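Long-range contacts in glycosyl hydrolase (Streptomyces cattleya, PDB 7LR8), which probably hydrolyses the beta-1,4 bond between mannose and N-acetylglucosamine in the core of N-glycans, as a family GH5 glycosidase: residues S13-S23 / V298-H307; I217-F228 / R262-P272. The protein carries 1 engineered substitution. All coordinates share one frame; numbering follows the deposited sequence.

Contact 1 (S13-S23 / V298-H307); sequences SPRFGVNYTPS and VWGVTWWCSH. With BMA (beta-D-mannopyranose), chain D.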
loop_
_atom_site.group_PDB
_atom_site.type_symbol
_atom_site.label_atom_id
_atom_site.label_comp_id
_atom_site.label_asym_id
_atom_site.label_seq_id
_atom_site.Cartn_x
_atom_site.Cartn_y
_atom_site.Cartn_z
ATOM N N SER B 13 -28.174 24.652 -15.196
ATOM C CA SER B 13 -28.544 24.828 -13.799
ATOM C C SER B 13 -27.658 23.979 -12.895
ATOM O O SER B 13 -27.065 22.994 -13.341
ATOM C CB SER B 13 -30.013 24.455 -13.607
ATOM O OG SER B 13 -30.206 23.056 -13.725
ATOM N N PRO B 14 -27.547 24.327 -11.607
ATOM C CA PRO B 14 -26.661 23.566 -10.719
ATOM C C PRO B 14 -27.203 22.177 -10.414
ATOM O O PRO B 14 -28.412 21.986 -10.236
ATOM C CB PRO B 14 -26.614 24.429 -9.451
ATOM C CG PRO B 14 -27.907 25.100 -9.443
ATOM C CD PRO B 14 -28.165 25.453 -10.890
ATOM N N ARG B 15 -26.288 21.216 -10.347
ATOM C CA ARG B 15 -26.577 19.840 -9.979
ATOM C C ARG B 15 -26.238 19.605 -8.511
ATOM O O ARG B 15 -25.456 20.337 -7.901
ATOM C CB ARG B 15 -25.803 18.877 -10.872
ATOM C CG ARG B 15 -25.941 19.235 -12.346
ATOM C CD ARG B 15 -25.477 18.107 -13.212
ATOM N NE ARG B 15 -25.933 16.837 -12.666
ATOM C CZ ARG B 15 -25.986 15.704 -13.354
ATOM N NH1 ARG B 15 -25.611 15.680 -14.633
ATOM N NH2 ARG B 15 -26.417 14.600 -12.761
ATOM N N PHE B 16 -26.851 18.568 -7.945
ATOM C CA PHE B 16 -26.707 18.255 -6.530
ATOM C C PHE B 16 -26.350 16.784 -6.375
ATOM O O PHE B 16 -27.004 15.918 -6.963
ATOM C CB PHE B 16 -28.005 18.599 -5.777
ATOM C CG PHE B 16 -28.375 20.057 -5.851
ATOM C CD1 PHE B 16 -27.817 20.965 -4.966
ATOM C CD2 PHE B 16 -29.261 20.527 -6.820
ATOM C CE1 PHE B 16 -28.144 22.315 -5.025
ATOM C CE2 PHE B 16 -29.583 21.870 -6.890
ATOM C CZ PHE B 16 -29.024 22.767 -5.985
ATOM N N GLY B 17 -25.320 16.499 -5.589
ATOM C CA GLY B 17 -24.880 15.132 -5.448
ATOM C C GLY B 17 -24.081 14.940 -4.184
ATOM O O GLY B 17 -23.988 15.840 -3.346
ATOM N N VAL B 18 -23.539 13.731 -4.032
ATOM C CA VAL B 18 -22.744 13.396 -2.854
ATOM C C VAL B 18 -21.497 12.642 -3.274
ATOM O O VAL B 18 -21.472 11.948 -4.295
ATOM C CB VAL B 18 -23.522 12.561 -1.812
ATOM C CG1 VAL B 18 -24.646 13.373 -1.213
ATOM C CG2 VAL B 18 -24.059 11.282 -2.432
ATOM N N ASN B 19 -20.446 12.803 -2.474
ATOM C CA ASN B 19 -19.299 11.906 -2.520
ATOM C C ASN B 19 -19.672 10.615 -1.807
ATOM O O ASN B 19 -20.019 10.647 -0.623
ATOM C CB ASN B 19 -18.094 12.572 -1.863
ATOM C CG ASN B 19 -17.617 13.765 -2.648
ATOM O OD1 ASN B 19 -16.876 13.613 -3.607
ATOM N ND2 ASN B 19 -18.072 14.958 -2.273
ATOM N N TYR B 20 -19.587 9.485 -2.515
ATOM C CA TYR B 20 -20.135 8.223 -2.024
ATOM C C TYR B 20 -19.102 7.505 -1.158
ATOM O O TYR B 20 -18.065 7.052 -1.662
ATOM C CB TYR B 20 -20.590 7.348 -3.191
ATOM C CG TYR B 20 -21.018 5.957 -2.776
ATOM C CD1 TYR B 20 -21.785 5.755 -1.617
ATOM C CD2 TYR B 20 -20.658 4.845 -3.535
ATOM C CE1 TYR B 20 -22.156 4.477 -1.224
ATOM C CE2 TYR B 20 -21.027 3.565 -3.154
ATOM C CZ TYR B 20 -21.777 3.389 -1.998
ATOM O OH TYR B 20 -22.146 2.113 -1.625
ATOM N N THR B 21 -19.386 7.419 0.152
ATOM C CA THR B 21 -18.601 6.619 1.089
ATOM C C THR B 21 -19.380 5.352 1.431
ATOM O O THR B 21 -20.353 5.412 2.197
ATOM C CB THR B 21 -18.285 7.410 2.364
ATOM O OG1 THR B 21 -19.443 8.145 2.778
ATOM C CG2 THR B 21 -17.136 8.393 2.147
ATOM N N PRO B 22 -19.008 4.187 0.903
ATOM C CA PRO B 22 -19.797 2.971 1.168
ATOM C C PRO B 22 -19.931 2.681 2.655
ATOM O O PRO B 22 -18.951 2.687 3.404
ATOM C CB PRO B 22 -19.000 1.875 0.452
ATOM C CG PRO B 22 -18.309 2.611 -0.666
ATOM C CD PRO B 22 -17.925 3.939 -0.066
ATOM N N SER B 23 -21.169 2.431 3.088
ATOM C CA SER B 23 -21.415 2.282 4.518
ATOM C C SER B 23 -20.809 0.995 5.065
ATOM O O SER B 23 -20.333 0.968 6.210
ATOM C CB SER B 23 -22.918 2.330 4.797
ATOM O OG SER B 23 -23.574 1.171 4.306
ATOM N N VAL B 298 -22.294 27.773 -11.277
ATOM C CA VAL B 298 -21.907 26.656 -10.421
ATOM C C VAL B 298 -22.368 25.387 -11.120
ATOM O O VAL B 298 -23.570 25.210 -11.369
ATOM C CB VAL B 298 -22.540 26.774 -9.027
ATOM C CG1 VAL B 298 -22.337 25.474 -8.258
ATOM C CG2 VAL B 298 -21.976 27.975 -8.256
ATOM N N TRP B 299 -21.418 24.519 -11.474
ATOM C CA TRP B 299 -21.786 23.266 -12.123
ATOM C C TRP B 299 -22.647 22.415 -11.202
ATOM O O TRP B 299 -23.650 21.832 -11.631
ATOM C CB TRP B 299 -20.534 22.491 -12.541
ATOM C CG TRP B 299 -20.841 21.268 -13.354
ATOM C CD1 TRP B 299 -20.880 21.180 -14.711
ATOM C CD2 TRP B 299 -21.145 19.954 -12.858
ATOM N NE1 TRP B 299 -21.184 19.898 -15.098
ATOM C CE2 TRP B 299 -21.360 19.126 -13.980
ATOM C CE3 TRP B 299 -21.263 19.399 -11.580
ATOM C CZ2 TRP B 299 -21.687 17.777 -13.858
ATOM C CZ3 TRP B 299 -21.579 18.058 -11.464
ATOM C CH2 TRP B 299 -21.787 17.263 -12.593
ATOM N N GLY B 300 -22.262 22.319 -9.937
ATOM C CA GLY B 300 -22.997 21.508 -8.994
ATOM C C GLY B 300 -22.391 21.632 -7.616
ATOM O O GLY B 300 -21.318 22.217 -7.435
ATOM N N VAL B 301 -23.117 21.076 -6.643
ATOM C CA VAL B 301 -22.709 20.999 -5.243
ATOM C C VAL B 301 -22.686 19.530 -4.861
ATOM O O VAL B 301 -23.708 18.839 -4.979
ATOM C CB VAL B 301 -23.668 21.768 -4.322
ATOM C CG1 VAL B 301 -23.241 21.593 -2.867
ATOM C CG2 VAL B 301 -23.739 23.237 -4.712
ATOM N N THR B 302 -21.533 19.047 -4.399
ATOM C CA THR B 302 -21.369 17.633 -4.096
ATOM C C THR B 302 -20.901 17.518 -2.652
ATOM O O THR B 302 -19.756 17.856 -2.335
ATOM C CB THR B 302 -20.397 16.975 -5.079
ATOM O OG1 THR B 302 -20.780 17.325 -6.425
ATOM C CG2 THR B 302 -20.429 15.464 -4.935
ATOM N N TRP B 303 -21.805 17.096 -1.767
ATOM C CA TRP B 303 -21.526 17.065 -0.343
ATOM C C TRP B 303 -20.602 15.907 0.006
ATOM O O TRP B 303 -20.733 14.805 -0.533
ATOM C CB TRP B 303 -22.832 16.950 0.462
ATOM C CG TRP B 303 -22.623 17.382 1.865
ATOM C CD1 TRP B 303 -22.254 16.601 2.925
ATOM C CD2 TRP B 303 -22.714 18.720 2.365
ATOM N NE1 TRP B 303 -22.130 17.375 4.060
ATOM C CE2 TRP B 303 -22.397 18.680 3.734
ATOM C CE3 TRP B 303 -23.033 19.955 1.782
ATOM C CZ2 TRP B 303 -22.392 19.820 4.527
ATOM C CZ3 TRP B 303 -23.020 21.085 2.577
ATOM C CH2 TRP B 303 -22.704 21.009 3.923
ATOM N N TRP B 304 -19.639 16.174 0.891
ATOM C CA TRP B 304 -18.816 15.126 1.496
ATOM C C TRP B 304 -19.346 14.904 2.902
ATOM O O TRP B 304 -19.152 15.759 3.767
ATOM C CB TRP B 304 -17.342 15.516 1.571
ATOM C CG TRP B 304 -16.518 14.349 2.037
ATOM C CD1 TRP B 304 -16.441 13.843 3.305
ATOM C CD2 TRP B 304 -15.692 13.504 1.218
ATOM N NE1 TRP B 304 -15.621 12.738 3.326
ATOM C CE2 TRP B 304 -15.143 12.516 2.058
ATOM C CE3 TRP B 304 -15.354 13.500 -0.140
ATOM C CZ2 TRP B 304 -14.296 11.527 1.577
ATOM C CZ3 TRP B 304 -14.509 12.521 -0.607
ATOM C CH2 TRP B 304 -13.985 11.552 0.242
ATOM N N CYS B 305 -19.968 13.751 3.155
ATOM C CA CYS B 305 -20.062 12.622 2.243
ATOM C C CYS B 305 -21.430 11.971 2.437
ATOM O O CYS B 305 -22.243 12.449 3.237
ATOM C CB CYS B 305 -18.943 11.618 2.511
ATOM S SG CYS B 305 -18.778 11.187 4.270
ATOM N N SER B 306 -21.684 10.879 1.717
ATOM C CA SER B 306 -23.006 10.261 1.788
ATOM C C SER B 306 -23.238 9.621 3.154
ATOM O O SER B 306 -24.279 9.851 3.793
ATOM C CB SER B 306 -23.163 9.241 0.657
ATOM O OG SER B 306 -22.267 8.152 0.800
ATOM N N HIS B 307 -22.261 8.844 3.638
ATOM C CA HIS B 307 -22.442 8.011 4.817
ATOM C C HIS B 307 -21.302 8.193 5.804
ATOM O O HIS B 307 -20.136 8.323 5.417
ATOM C CB HIS B 307 -22.557 6.539 4.425
ATOM C CG HIS B 307 -23.805 6.220 3.664
ATOM N ND1 HIS B 307 -23.908 6.382 2.298
ATOM C CD2 HIS B 307 -25.016 5.782 4.084
ATOM C CE1 HIS B 307 -25.123 6.038 1.907
ATOM N NE2 HIS B 307 -25.818 5.679 2.972
HETATM C C1 BMA D . -10.708 15.913 1.578
HETATM C C2 BMA D . -11.297 14.614 0.941
HETATM C C3 BMA D . -11.018 13.447 1.867
HETATM C C4 BMA D . -11.390 13.828 3.366
HETATM C C5 BMA D . -12.137 15.190 3.435
HETATM C C6 BMA D . -12.424 15.649 4.847
HETATM O O2 BMA D . -10.729 14.345 -0.331
HETATM O O3 BMA D . -9.652 12.986 1.716
HETATM O O4 BMA D . -12.209 12.816 3.882
HETATM O O5 BMA D . -11.320 16.222 2.852
HETATM O O6 BMA D . -11.148 15.812 5.514
HETATM O O HOH W 1 -24.570 21.913 -14.270
#
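Arg-15 to Val-18 pair with Gly-300 to Trp-303 as two parallel strands. Strands 15-19 and 298-304 approach to 4.2 Å at their axes and run 26° apart. Five backbone bonds join them, passing from Arg-15 N to Trp-299 O, then through Val-301, Gly-17 and Trp-303 to Asn-19 N. A cis peptide precedes Cys-305, and past it the pairing moves on by one residue: Ser-306 N donates to Asn-19 O. At the other end, a water bridges the carbonyls of Ser-13 and Trp-299.

Trp-303 O is gripped twice, by Asn-19 N and, from the same face, by Asn-19 ND2 at 3.2 Å. The amide nitrogen sits well above the carbonyl plane. Its second partner is Gln-267 O, while Asn-19 OD1 accepts from Arg-54, so the amide is fixed at both ends. Asn-19 CB lies 3.4 Å from Trp-304 CE3. With CG anti to the backbone N (chi1 -173°), the Trp-304 indole is placed between Cys-305 CB on one face and mannose C3 on the other.

Beyond the strands, Thr-21 OG1 donates to His-307 O at 2.7 Å, on a lone pair in the carbonyl plane. Ser-306 OG accepts from Thr-21 N at 3.0 Å, bonds His-307 ND1 at 2.8 Å and lies at the edge of the Tyr-20 ring. At the N-terminal end, Arg-15 CD rests over the Trp-299 six-membered ring, 3.8 Å from CH2. The guanidinium goes on to salt bridges with Asp-51 and Asp-90.

Phe-16, Val-18, Val-301 and Trp-303 face the surrounding helices; Asn-19, Thr-302 and Trp-304 face inward. This is the first strand meeting the last in a (beta/alpha)8 barrel, with the inward tryptophan at the sugar site.

Contact 2 (I217-F228 / R262-P272); sequences IGAVTAVHSWVF and RPVWLQEVGAP. With BMA (beta-D-mannopyranose), chain D; NAG (2-acetamido-2-deoxy-beta-D-glucopyranose), chain C.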
loop_
_atom_site.group_PDB
_atom_site.type_symbol
_atom_site.label_atom_id
_atom_site.label_comp_id
_atom_site.label_asym_id
_atom_site.label_seq_id
_atom_site.Cartn_x
_atom_site.Cartn_y
_atom_site.Cartn_z
ATOM N N ILE B 217 -6.938 23.770 -17.210
ATOM C CA ILE B 217 -6.755 22.392 -17.652
ATOM C C ILE B 217 -7.966 21.589 -17.196
ATOM O O ILE B 217 -8.417 21.740 -16.055
ATOM C CB ILE B 217 -5.448 21.791 -17.091
ATOM C CG1 ILE B 217 -4.246 22.671 -17.448
ATOM C CG2 ILE B 217 -5.219 20.399 -17.624
ATOM C CD1 ILE B 217 -2.930 22.142 -16.905
ATOM N N GLY B 218 -8.502 20.747 -18.083
ATOM C CA GLY B 218 -9.709 20.001 -17.783
ATOM C C GLY B 218 -10.969 20.825 -18.042
ATOM O O GLY B 218 -10.930 22.033 -18.263
ATOM N N ALA B 219 -12.117 20.142 -17.999
ATOM C CA ALA B 219 -13.354 20.691 -18.560
ATOM C C ALA B 219 -14.003 21.758 -17.677
ATOM O O ALA B 219 -14.637 22.685 -18.199
ATOM C CB ALA B 219 -14.356 19.560 -18.799
ATOM N N VAL B 220 -13.911 21.617 -16.360
ATOM C CA VAL B 220 -14.500 22.558 -15.410
ATOM C C VAL B 220 -13.509 22.701 -14.265
ATOM O O VAL B 220 -12.625 21.864 -14.080
ATOM C CB VAL B 220 -15.885 22.092 -14.886
ATOM C CG1 VAL B 220 -16.866 21.862 -16.041
ATOM C CG2 VAL B 220 -15.752 20.828 -14.048
ATOM N N THR B 221 -13.646 23.782 -13.494
ATOM C CA THR B 221 -12.797 23.962 -12.319
ATOM C C THR B 221 -13.442 23.270 -11.127
ATOM O O THR B 221 -14.614 23.516 -10.825
ATOM C CB THR B 221 -12.594 25.443 -11.997
ATOM O OG1 THR B 221 -12.112 26.128 -13.155
ATOM C CG2 THR B 221 -11.600 25.611 -10.858
ATOM N N ALA B 222 -12.684 22.417 -10.443
ATOM C CA ALA B 222 -13.183 21.754 -9.248
ATOM C C ALA B 222 -12.575 22.411 -8.018
ATOM O O ALA B 222 -11.361 22.624 -7.964
ATOM C CB ALA B 222 -12.861 20.261 -9.273
ATOM N N VAL B 223 -13.418 22.756 -7.050
ATOM C CA VAL B 223 -12.949 23.264 -5.765
ATOM C C VAL B 223 -13.507 22.382 -4.656
ATOM O O VAL B 223 -14.625 21.853 -4.749
ATOM C CB VAL B 223 -13.344 24.741 -5.532
ATOM C CG1 VAL B 223 -12.616 25.646 -6.529
ATOM C CG2 VAL B 223 -14.844 24.919 -5.638
ATOM N N HIS B 224 -12.703 22.222 -3.602
ATOM C CA HIS B 224 -13.054 21.438 -2.424
ATOM C C HIS B 224 -12.976 22.367 -1.217
ATOM O O HIS B 224 -11.886 22.841 -0.878
ATOM C CB HIS B 224 -12.090 20.262 -2.236
ATOM C CG HIS B 224 -12.066 19.287 -3.375
ATOM N ND1 HIS B 224 -11.008 18.425 -3.581
ATOM C CD2 HIS B 224 -12.963 19.023 -4.356
ATOM C CE1 HIS B 224 -11.255 17.670 -4.637
ATOM N NE2 HIS B 224 -12.431 18.018 -5.132
ATOM N N SER B 225 -14.121 22.620 -0.562
ATOM C CA SER B 225 -14.210 23.655 0.470
ATOM C C SER B 225 -14.246 23.034 1.865
ATOM O O SER B 225 -15.226 22.373 2.233
ATOM C CB SER B 225 -15.442 24.523 0.255
ATOM O OG SER B 225 -15.495 25.514 1.268
ATOM N N TRP B 226 -13.207 23.294 2.657
ATOM C CA TRP B 226 -13.044 22.660 3.966
ATOM C C TRP B 226 -12.613 23.706 4.980
ATOM O O TRP B 226 -11.453 24.140 4.973
ATOM C CB TRP B 226 -12.031 21.516 3.887
ATOM C CG TRP B 226 -12.595 20.364 3.148
ATOM C CD1 TRP B 226 -12.307 19.980 1.865
ATOM C CD2 TRP B 226 -13.580 19.455 3.630
ATOM N NE1 TRP B 226 -13.044 18.866 1.530
ATOM C CE2 TRP B 226 -13.855 18.542 2.591
ATOM C CE3 TRP B 226 -14.284 19.344 4.830
ATOM C CZ2 TRP B 226 -14.771 17.502 2.739
ATOM C CZ3 TRP B 226 -15.203 18.310 4.977
ATOM C CH2 TRP B 226 -15.446 17.413 3.938
ATOM N N VAL B 227 -13.537 24.086 5.875
ATOM C CA VAL B 227 -13.291 25.207 6.785
ATOM C C VAL B 227 -12.401 24.853 7.967
ATOM O O VAL B 227 -12.140 25.726 8.803
ATOM C CB VAL B 227 -14.626 25.813 7.277
ATOM C CG1 VAL B 227 -15.415 26.360 6.095
ATOM C CG2 VAL B 227 -15.453 24.804 8.051
ATOM N N PHE B 228 -11.901 23.612 8.060
ATOM C CA PHE B 228 -10.849 23.325 9.028
ATOM C C PHE B 228 -9.475 23.778 8.539
ATOM O O PHE B 228 -8.469 23.529 9.216
ATOM C CB PHE B 228 -10.815 21.828 9.396
ATOM C CG PHE B 228 -10.695 20.884 8.218
ATOM C CD1 PHE B 228 -9.634 20.965 7.325
ATOM C CD2 PHE B 228 -11.638 19.885 8.033
ATOM C CE1 PHE B 228 -9.533 20.087 6.253
ATOM C CE2 PHE B 228 -11.547 19.011 6.971
ATOM C CZ PHE B 228 -10.486 19.104 6.079
ATOM N N ARG B 262 -16.933 29.534 -17.782
ATOM C CA ARG B 262 -16.468 28.199 -17.410
ATOM C C ARG B 262 -17.117 27.785 -16.093
ATOM O O ARG B 262 -17.045 28.534 -15.113
ATOM C CB ARG B 262 -14.945 28.174 -17.265
ATOM C CG ARG B 262 -14.383 26.851 -16.713
ATOM C CD ARG B 262 -12.867 26.954 -16.575
ATOM N NE ARG B 262 -12.198 25.808 -15.958
ATOM C CZ ARG B 262 -11.591 24.827 -16.633
ATOM N NH1 ARG B 262 -11.622 24.810 -17.968
ATOM N NH2 ARG B 262 -10.967 23.851 -15.972
ATOM N N PRO B 263 -17.786 26.636 -16.037
ATOM C CA PRO B 263 -18.432 26.230 -14.783
ATOM C C PRO B 263 -17.413 25.920 -13.699
ATOM O O PRO B 263 -16.306 25.445 -13.972
ATOM C CB PRO B 263 -19.214 24.970 -15.177
ATOM C CG PRO B 263 -19.338 25.044 -16.683
ATOM C CD PRO B 263 -18.065 25.694 -17.133
ATOM N N VAL B 264 -17.802 26.201 -12.455
ATOM C CA VAL B 264 -17.030 25.838 -11.267
ATOM C C VAL B 264 -17.826 24.795 -10.494
ATOM O O VAL B 264 -18.977 25.037 -10.117
ATOM C CB VAL B 264 -16.721 27.053 -10.378
ATOM C CG1 VAL B 264 -15.821 26.630 -9.204
ATOM C CG2 VAL B 264 -16.046 28.147 -11.190
ATOM N N TRP B 265 -17.213 23.633 -10.262
ATOM C CA TRP B 265 -17.858 22.518 -9.571
ATOM C C TRP B 265 -17.399 22.513 -8.116
ATOM O O TRP B 265 -16.230 22.252 -7.829
ATOM C CB TRP B 265 -17.521 21.202 -10.276
ATOM C CG TRP B 265 -18.197 19.969 -9.718
ATOM C CD1 TRP B 265 -19.052 19.898 -8.646
ATOM C CD2 TRP B 265 -18.068 18.636 -10.215
ATOM N NE1 TRP B 265 -19.458 18.596 -8.454
ATOM C CE2 TRP B 265 -18.858 17.805 -9.399
ATOM C CE3 TRP B 265 -17.340 18.056 -11.272
ATOM C CZ2 TRP B 265 -18.966 16.431 -9.620
ATOM C CZ3 TRP B 265 -17.451 16.701 -11.485
ATOM C CH2 TRP B 265 -18.242 15.898 -10.658
ATOM N N LEU B 266 -18.310 22.821 -7.191
ATOM C CA LEU B 266 -18.015 22.623 -5.771
ATOM C C LEU B 266 -18.118 21.130 -5.502
ATOM O O LEU B 266 -19.169 20.603 -5.135
ATOM C CB LEU B 266 -18.976 23.429 -4.902
ATOM C CG LEU B 266 -18.754 23.259 -3.409
ATOM C CD1 LEU B 266 -17.386 23.796 -2.995
ATOM C CD2 LEU B 266 -19.879 23.994 -2.657
ATOM N N GLN B 267 -17.009 20.425 -5.737
ATOM C CA GLN B 267 -16.995 18.976 -5.769
ATOM C C GLN B 267 -16.832 18.346 -4.397
ATOM O O GLN B 267 -17.092 17.145 -4.249
ATOM C CB GLN B 267 -15.868 18.505 -6.701
ATOM C CG GLN B 267 -15.994 17.084 -7.165
ATOM C CD GLN B 267 -14.776 16.651 -7.943
ATOM O OE1 GLN B 267 -13.646 16.872 -7.500
ATOM N NE2 GLN B 267 -14.989 16.042 -9.105
ATOM N N GLU B 268 -16.413 19.127 -3.402
ATOM C CA GLU B 268 -16.470 18.718 -2.003
ATOM C C GLU B 268 -16.860 19.905 -1.150
ATOM O O GLU B 268 -16.320 21.001 -1.316
ATOM C CB GLU B 268 -15.137 18.189 -1.469
ATOM C CG GLU B 268 -14.710 16.892 -2.094
ATOM C CD GLU B 268 -13.331 16.464 -1.630
ATOM O OE1 GLU B 268 -12.813 17.070 -0.660
ATOM O OE2 GLU B 268 -12.781 15.531 -2.241
ATOM N N VAL B 269 -17.785 19.667 -0.227
ATOM C CA VAL B 269 -18.093 20.607 0.845
ATOM C C VAL B 269 -18.668 19.765 1.969
ATOM O O VAL B 269 -19.491 18.875 1.723
ATOM C CB VAL B 269 -19.063 21.722 0.403
ATOM C CG1 VAL B 269 -20.330 21.143 -0.257
ATOM C CG2 VAL B 269 -19.433 22.608 1.621
ATOM N N GLY B 270 -18.219 19.998 3.200
ATOM C CA GLY B 270 -18.696 19.210 4.317
ATOM C C GLY B 270 -18.652 20.002 5.603
ATOM O O GLY B 270 -18.168 21.136 5.647
ATOM N N ALA B 271 -19.122 19.356 6.675
ATOM C CA ALA B 271 -19.335 19.992 7.977
ATOM C C ALA B 271 -18.493 19.271 9.023
ATOM O O ALA B 271 -19.006 18.404 9.752
ATOM C CB ALA B 271 -20.816 19.968 8.350
ATOM N N PRO B 272 -17.184 19.621 9.150
ATOM C CA PRO B 272 -16.285 18.846 10.023
ATOM C C PRO B 272 -16.269 19.312 11.472
ATOM O O PRO B 272 -15.916 20.461 11.743
ATOM C CB PRO B 272 -14.907 19.072 9.384
ATOM C CG PRO B 272 -15.009 20.478 8.839
ATOM C CD PRO B 272 -16.454 20.664 8.401
HETATM C C1 BMA D . -10.708 15.913 1.578
HETATM C C2 BMA D . -11.297 14.614 0.941
HETATM C C3 BMA D . -11.018 13.447 1.867
HETATM C C4 BMA D . -11.390 13.828 3.366
HETATM C C5 BMA D . -12.137 15.190 3.435
HETATM C C6 BMA D . -12.424 15.649 4.847
HETATM O O2 BMA D . -10.729 14.345 -0.331
HETATM O O3 BMA D . -9.652 12.986 1.716
HETATM O O4 BMA D . -12.209 12.816 3.882
HETATM O O5 BMA D . -11.320 16.222 2.852
HETATM O O6 BMA D . -11.148 15.812 5.514
HETATM C C1 NAG C . -6.297 17.698 3.961
HETATM C C2 NAG C . -6.562 16.228 4.289
HETATM C C3 NAG C . -7.375 15.567 3.167
HETATM C C4 NAG C . -8.622 16.382 2.831
HETATM C C5 NAG C . -8.190 17.820 2.532
HETATM C C6 NAG C . -9.314 18.775 2.215
HETATM C C7 NAG C . -5.046 14.752 5.554
HETATM C C8 NAG C . -3.679 14.127 5.594
HETATM N N2 NAG C . -5.304 15.528 4.495
HETATM O O1 NAG C . -5.676 18.296 5.049
HETATM O O3 NAG C . -7.736 14.244 3.544
HETATM O O4 NAG C . -9.262 15.775 1.708
HETATM O O5 NAG C . -7.524 18.355 3.683
HETATM O O6 NAG C . -8.803 20.035 1.799
HETATM O O7 NAG C . -5.881 14.554 6.437
HETATM O O HOH W 2 -9.844 16.979 -1.308
HETATM O O HOH W 3 -16.318 22.945 4.815
#
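Glu-268 OE1 accepts from Trp-226 NE1 at 2.8 Å, with the oxygen near the indole plane and the carboxylate turned steeply against it. The same OE1 lies 3.3 Å from mannose C1. Glu-268 OE2 is 3.0 Å from mannose O2 and forms a salt bridge with Arg-54. Trp-226 lies between the mannose, over one face, and Gly-270, over the other. Phe-228 meets both sugars at its edge and touches Pro-272 CG through CD2.

His-224 lies flat against the Glu-268 carboxylate, the two planes 3° apart, with CG 3.6 Å from Glu-268 CD. Its NE2 donates to a lone pair of Gln-267 OE1 at 2.9 Å, almost perfectly straight at 179°. This bond and the stack together hold the ring's rotation. Its ND1 reaches a water that also donates to Glu-268 OE1 and bonds mannose O2.

A beta bulge lies behind this: Val-223 pairs with Leu-266 but His-224 with Glu-268, so Gln-267 and Glu-268 both meet one histidine. Strands 221-225 and 264-269 are parallel neighbours in the (beta/alpha)8 barrel. Glu-268 lies near the C-terminal end of the seventh strand in chain order, consistent with the nucleophile position of clan GH-A glycosidases.

On the outward face, Val-223 CG2 packs on Leu-266 CD1, with helix 240-253 alongside. Farther out, Arg-262 reaches back with an extended chain, CG anti to the backbone N (chi1 173°). NH1 and NH2 both grip Gly-218 O, and NE donates to Thr-221 OG1 at 2.8 Å.

From the N terminus, the chain enters the barrel at 13-23 and completes most of it before 298-307 returns beside that first strand. Contact 1 thus closes a very long loop. Contact 2 closes a short one, from 217-228 to 262-272, which falls wholly within the long one; the two do not cross. Strands 264-269 and 298-304 are neighbours, so the four strands run side by side in the order 15-19, 298-304, 264-269, 221-225. The contacts meet directly: Trp-304 N lies 2.8 Å from Val-269 O, and Trp-265 NE1 lies 2.7 Å from Thr-302 OG1, both probable hydrogen bonds. Both contacts also touch the bound mannose.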